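Local coordinates for protein mirolysin (Tannerella forsythia, PDB 6R7V) that is a pappalysin-family metzincin zinc metallopeptidase, here in its latent zymogen form, that probably cleaves peptide bonds once activated, at residues 213-218 with 284-289. The protein carries 1 engineered substitution. Residues are numbered along the deposited sequence; the frame is centred on the assembly and turned at random.
Sequences LDLRHI and ERMRSL. With ZN (zinc ion), chain D.
Leu-213 and Leu-215 both pack against Met-286 of helix 280-288, from neighbouring sides, a worked example of how a chain leaving a catalytic helix can be seated against a second helix. Met-286 crosses both leucines at about a right angle. Its CG packs on Leu-213 CB at 3.5 Å, while SD reaches Leu-215 CD1 at 3.7 Å; a bend at chi3 (-74°) turns CE back to the same methyl. The backbone joins in, since Met-286 CA directs its hydrogen at Leu-213 O over a CA-O distance of 3.4 Å. Beside this, Leu-289 lays CD1 against Leu-213 CA, also 3.5 Å away, completing the tight, apolar part of the contact.

The other side is polar and opens toward solvent at the partly exposed Arg-285, with looser apolar contacts. Arg-285 CG, anti to the backbone N (chi1 171°), lies 4.0 Å from Leu-215 CD2, the side chains sliding past each other in opposite directions. The arginine bends at chi2 and chi3, and NH1 lies 2.9 Å from Asp-214 OD2. This salt bridge lies near the guanidinium plane but meets the carboxylate from above, 58° out of its plane. Asp-214 OD2 also accepts a bond from Trp-29 NE1, and Arg-285 NH2 pairs with Glu-30, so helix 20-32 covers this side; Asp-214 OD1 is hydrogen-bonded to a glycerol, probably from the crystallisation liquor.

Asp-214, at positive phi, is the C-prime residue of a Schellman motif ending helix 203-212. The chain thereby turns out of the helix that supplies His-207 and His-211 and runs on to His-217, whose NE2 binds the zinc ion at 2.0 Å. Cys-6 is the fourth ligand, consistent with cysteine-switch latency. The three histidines form the extended metzincin motif: two on a helix, then a third beyond the turn.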
ATOM      1  N   LEU A 213      -0.592  -4.789  -2.821  1.00 13.11           N
ATOM      2  CA  LEU A 213       0.058  -5.435  -3.937  1.00 13.84           C
ATOM      3  C   LEU A 213       1.110  -6.470  -3.474  1.00 15.54           C
ATOM      4  O   LEU A 213       2.049  -6.820  -4.206  1.00 14.03           O
ATOM      5  CB  LEU A 213       0.649  -4.406  -4.903  1.00 13.25           C
ATOM      6  CG  LEU A 213      -0.399  -3.534  -5.612  1.00 16.25           C
ATOM      7  CD1 LEU A 213       0.266  -2.461  -6.428  1.00 17.78           C
ATOM      8  CD2 LEU A 213      -1.372  -4.400  -6.480  1.00 18.95           C
ATOM      9  N   ASP A 214       0.893  -7.019  -2.282  1.00 13.95           N
ATOM     10  CA  ASP A 214       1.576  -8.206  -1.749  1.00 14.51           C
ATOM     11  C   ASP A 214       2.945  -7.950  -1.120  1.00 15.99           C
ATOM     12  O   ASP A 214       3.627  -8.926  -0.736  1.00 18.48           O
ATOM     13  CB  ASP A 214       1.713  -9.315  -2.839  1.00 15.95           C
ATOM     14  CG  ASP A 214       1.432 -10.699  -2.331  1.00 25.51           C
ATOM     15  OD1 ASP A 214       0.772 -10.813  -1.304  1.00 25.05           O
ATOM     16  OD2 ASP A 214       1.904 -11.674  -2.967  1.00 25.88           O
ATOM     17  N   LEU A 215       3.361  -6.700  -0.971  1.00 12.57           N
ATOM     18  CA  LEU A 215       4.668  -6.465  -0.353  1.00 13.00           C
ATOM     19  C   LEU A 215       4.589  -6.475   1.151  1.00 13.72           C
ATOM     20  O   LEU A 215       3.579  -6.033   1.739  1.00 15.25           O
ATOM     21  CB  LEU A 215       5.256  -5.118  -0.796  1.00 12.12           C
ATOM     22  CG  LEU A 215       5.452  -4.929  -2.294  1.00 14.08           C
ATOM     23  CD1 LEU A 215       6.156  -3.617  -2.563  1.00 14.40           C
ATOM     24  CD2 LEU A 215       6.219  -6.101  -2.928  1.00 15.19           C
ATOM     25  N   ARG A 216       5.700  -6.877   1.765  1.00 13.25           N
ATOM     26  CA  ARG A 216       5.851  -6.901   3.219  1.00 13.59           C
ATOM     27  C   ARG A 216       6.850  -5.865   3.666  1.00 16.03           C
ATOM     28  O   ARG A 216       7.746  -5.448   2.910  1.00 15.16           O
ATOM     29  CB  ARG A 216       6.375  -8.268   3.652  1.00 17.06           C
ATOM     30  CG  ARG A 216       5.417  -9.386   3.350  1.00 21.57           C
ATOM     31  CD  ARG A 216       5.889 -10.625   4.037  1.00 28.03           C
ATOM     32  NE  ARG A 216       5.156 -11.796   3.581  1.00 27.14           N
ATOM     33  CZ  ARG A 216       5.291 -12.997   4.125  1.00 38.99           C
ATOM     34  NH1 ARG A 216       6.080 -13.171   5.179  1.00 31.87           N
ATOM     35  NH2 ARG A 216       4.631 -14.031   3.630  1.00 33.12           N
ATOM     36  N   HIS A 217       6.809  -5.557   4.959  1.00 13.90           N
ATOM     37  CA  HIS A 217       7.840  -4.709   5.552  1.00 14.90           C
ATOM     38  C   HIS A 217       9.214  -5.256   5.259  1.00 15.96           C
ATOM     39  O   HIS A 217       9.452  -6.464   5.396  1.00 14.63           O
ATOM     40  CB  HIS A 217       7.628  -4.616   7.042  1.00 14.27           C
ATOM     41  CG  HIS A 217       6.416  -3.822   7.375  1.00 15.09           C
ATOM     42  ND1 HIS A 217       5.678  -4.093   8.493  1.00 15.96           N
ATOM     43  CD2 HIS A 217       5.838  -2.801   6.703  1.00 14.90           C
ATOM     44  CE1 HIS A 217       4.685  -3.219   8.497  1.00 15.21           C
ATOM     45  NE2 HIS A 217       4.710  -2.444   7.421  1.00 14.98           N
ATOM     46  N   ILE A 218      10.121  -4.355   4.866  1.00 15.04           N
ATOM     47  CA  ILE A 218      11.428  -4.761   4.351  1.00 14.43           C
ATOM     48  C   ILE A 218      12.280  -5.516   5.405  1.00 17.34           C
ATOM     49  O   ILE A 218      13.106  -6.357   5.053  1.00 17.91           O
ATOM     50  CB  ILE A 218      12.163  -3.524   3.806  1.00 16.81           C
ATOM     51  CG1 ILE A 218      13.436  -3.909   3.056  1.00 16.97           C
ATOM     52  CG2 ILE A 218      12.451  -2.486   4.920  1.00 17.77           C
ATOM     53  CD1 ILE A 218      13.969  -2.781   2.168  1.00 19.33           C
ATOM     54  N   GLU A 284       8.280  -6.892  -9.522  1.00 16.54           N
ATOM     55  CA  GLU A 284       7.899  -8.203 -10.055  1.00 17.69           C
ATOM     56  C   GLU A 284       6.791  -8.816  -9.219  1.00 18.34           C
ATOM     57  O   GLU A 284       5.822  -9.342  -9.783  1.00 17.86           O
ATOM     58  CB  GLU A 284       9.104  -9.151 -10.106  1.00 19.89           C
ATOM     59  CG  GLU A 284      10.155  -8.800 -11.144  1.00 35.57           C
ATOM     60  CD  GLU A 284      11.380  -9.692 -11.058  1.00 64.82           C
ATOM     61  OE1 GLU A 284      11.353 -10.799 -11.644  1.00 64.65           O
ATOM     62  OE2 GLU A 284      12.362  -9.290 -10.394  1.00 60.68           O
ATOM     63  N   ARG A 285       6.909  -8.735  -7.881  1.00 15.82           N
ATOM     64  CA  ARG A 285       5.915  -9.326  -7.015  1.00 15.65           C
ATOM     65  C   ARG A 285       4.567  -8.616  -7.195  1.00 17.90           C
ATOM     66  O   ARG A 285       3.529  -9.279  -7.271  1.00 17.57           O
ATOM     67  CB  ARG A 285       6.390  -9.261  -5.563  1.00 16.79           C
ATOM     68  CG  ARG A 285       5.349  -9.662  -4.547  1.00 22.24           C
ATOM     69  CD  ARG A 285       4.873 -11.087  -4.696  1.00 32.08           C
ATOM     70  NE  ARG A 285       5.862 -12.021  -4.210  1.00 36.73           N
ATOM     71  CZ  ARG A 285       5.729 -12.743  -3.106  1.00 38.73           C
ATOM     72  NH1 ARG A 285       4.598 -12.717  -2.417  1.00 26.55           N
ATOM     73  NH2 ARG A 285       6.700 -13.541  -2.718  1.00 26.21           N
ATOM     74  N   MET A 286       4.571  -7.284  -7.238  1.00 14.69           N
ATOM     75  CA  MET A 286       3.312  -6.530  -7.376  1.00 13.74           C
ATOM     76  C   MET A 286       2.641  -6.805  -8.718  1.00 15.80           C
ATOM     77  O   MET A 286       1.433  -7.065  -8.774  1.00 15.94           O
ATOM     78  CB  MET A 286       3.610  -5.025  -7.223  1.00 15.03           C
ATOM     79  CG  MET A 286       4.068  -4.687  -5.801  1.00 14.72           C
ATOM     80  SD  MET A 286       4.039  -2.890  -5.488  1.00 15.51           S
ATOM     81  CE  MET A 286       5.508  -2.385  -6.455  1.00 15.54           C
ATOM     82  N   ARG A 287       3.422  -6.829  -9.803  1.00 14.57           N
ATOM     83  CA  ARG A 287       2.815  -7.032 -11.108  1.00 14.19           C
ATOM     84  C   ARG A 287       2.276  -8.444 -11.312  1.00 17.66           C
ATOM     85  O   ARG A 287       1.340  -8.654 -12.099  1.00 16.40           O
ATOM     86  CB  ARG A 287       3.823  -6.740 -12.215  1.00 15.27           C
ATOM     87  CG  ARG A 287       4.218  -5.250 -12.253  1.00 15.76           C
ATOM     88  CD  ARG A 287       5.220  -5.009 -13.379  1.00 14.36           C
ATOM     89  NE  ARG A 287       4.686  -5.348 -14.703  1.00 15.88           N
ATOM     90  CZ  ARG A 287       3.844  -4.586 -15.398  1.00 15.17           C
ATOM     91  NH1 ARG A 287       3.453  -3.400 -14.923  1.00 15.13           N
ATOM     92  NH2 ARG A 287       3.389  -4.996 -16.581  1.00 16.97           N
ATOM     93  N   SER A 288       2.867  -9.402 -10.579  1.00 16.34           N
ATOM     94  CA  SER A 288       2.468 -10.811 -10.697  0.51 16.17           C
ATOM     95  C   SER A 288       0.997 -11.035 -10.326  1.00 18.96           C
ATOM     96  O   SER A 288       0.388 -11.992 -10.830  1.00 19.23           O
ATOM     97  CB  SER A 288       3.373 -11.701  -9.847  0.51 19.19           C
ATOM     98  OG  SER A 288       3.100 -11.597  -8.460  0.51 21.38           O
ATOM     99  N   LEU A 289       0.412 -10.148  -9.519  1.00 17.21           N
ATOM    100  CA  LEU A 289      -1.007 -10.275  -9.116  1.00 17.27           C
ATOM    101  C   LEU A 289      -1.945 -10.037 -10.276  1.00 19.81           C
ATOM    102  O   LEU A 289      -3.131 -10.349 -10.166  1.00 19.62           O
ATOM    103  CB  LEU A 289      -1.333  -9.283  -7.998  1.00 16.62           C
ATOM    104  CG  LEU A 289      -0.525  -9.414  -6.715  1.00 18.83           C
ATOM    105  CD1 LEU A 289      -0.831  -8.277  -5.791  1.00 19.78           C
ATOM    106  CD2 LEU A 289      -0.826 -10.718  -5.980  1.00 21.73           C
TER
HETATM  107 ZN    ZN D 403       3.232  -1.357   6.559  0.74 16.41          ZN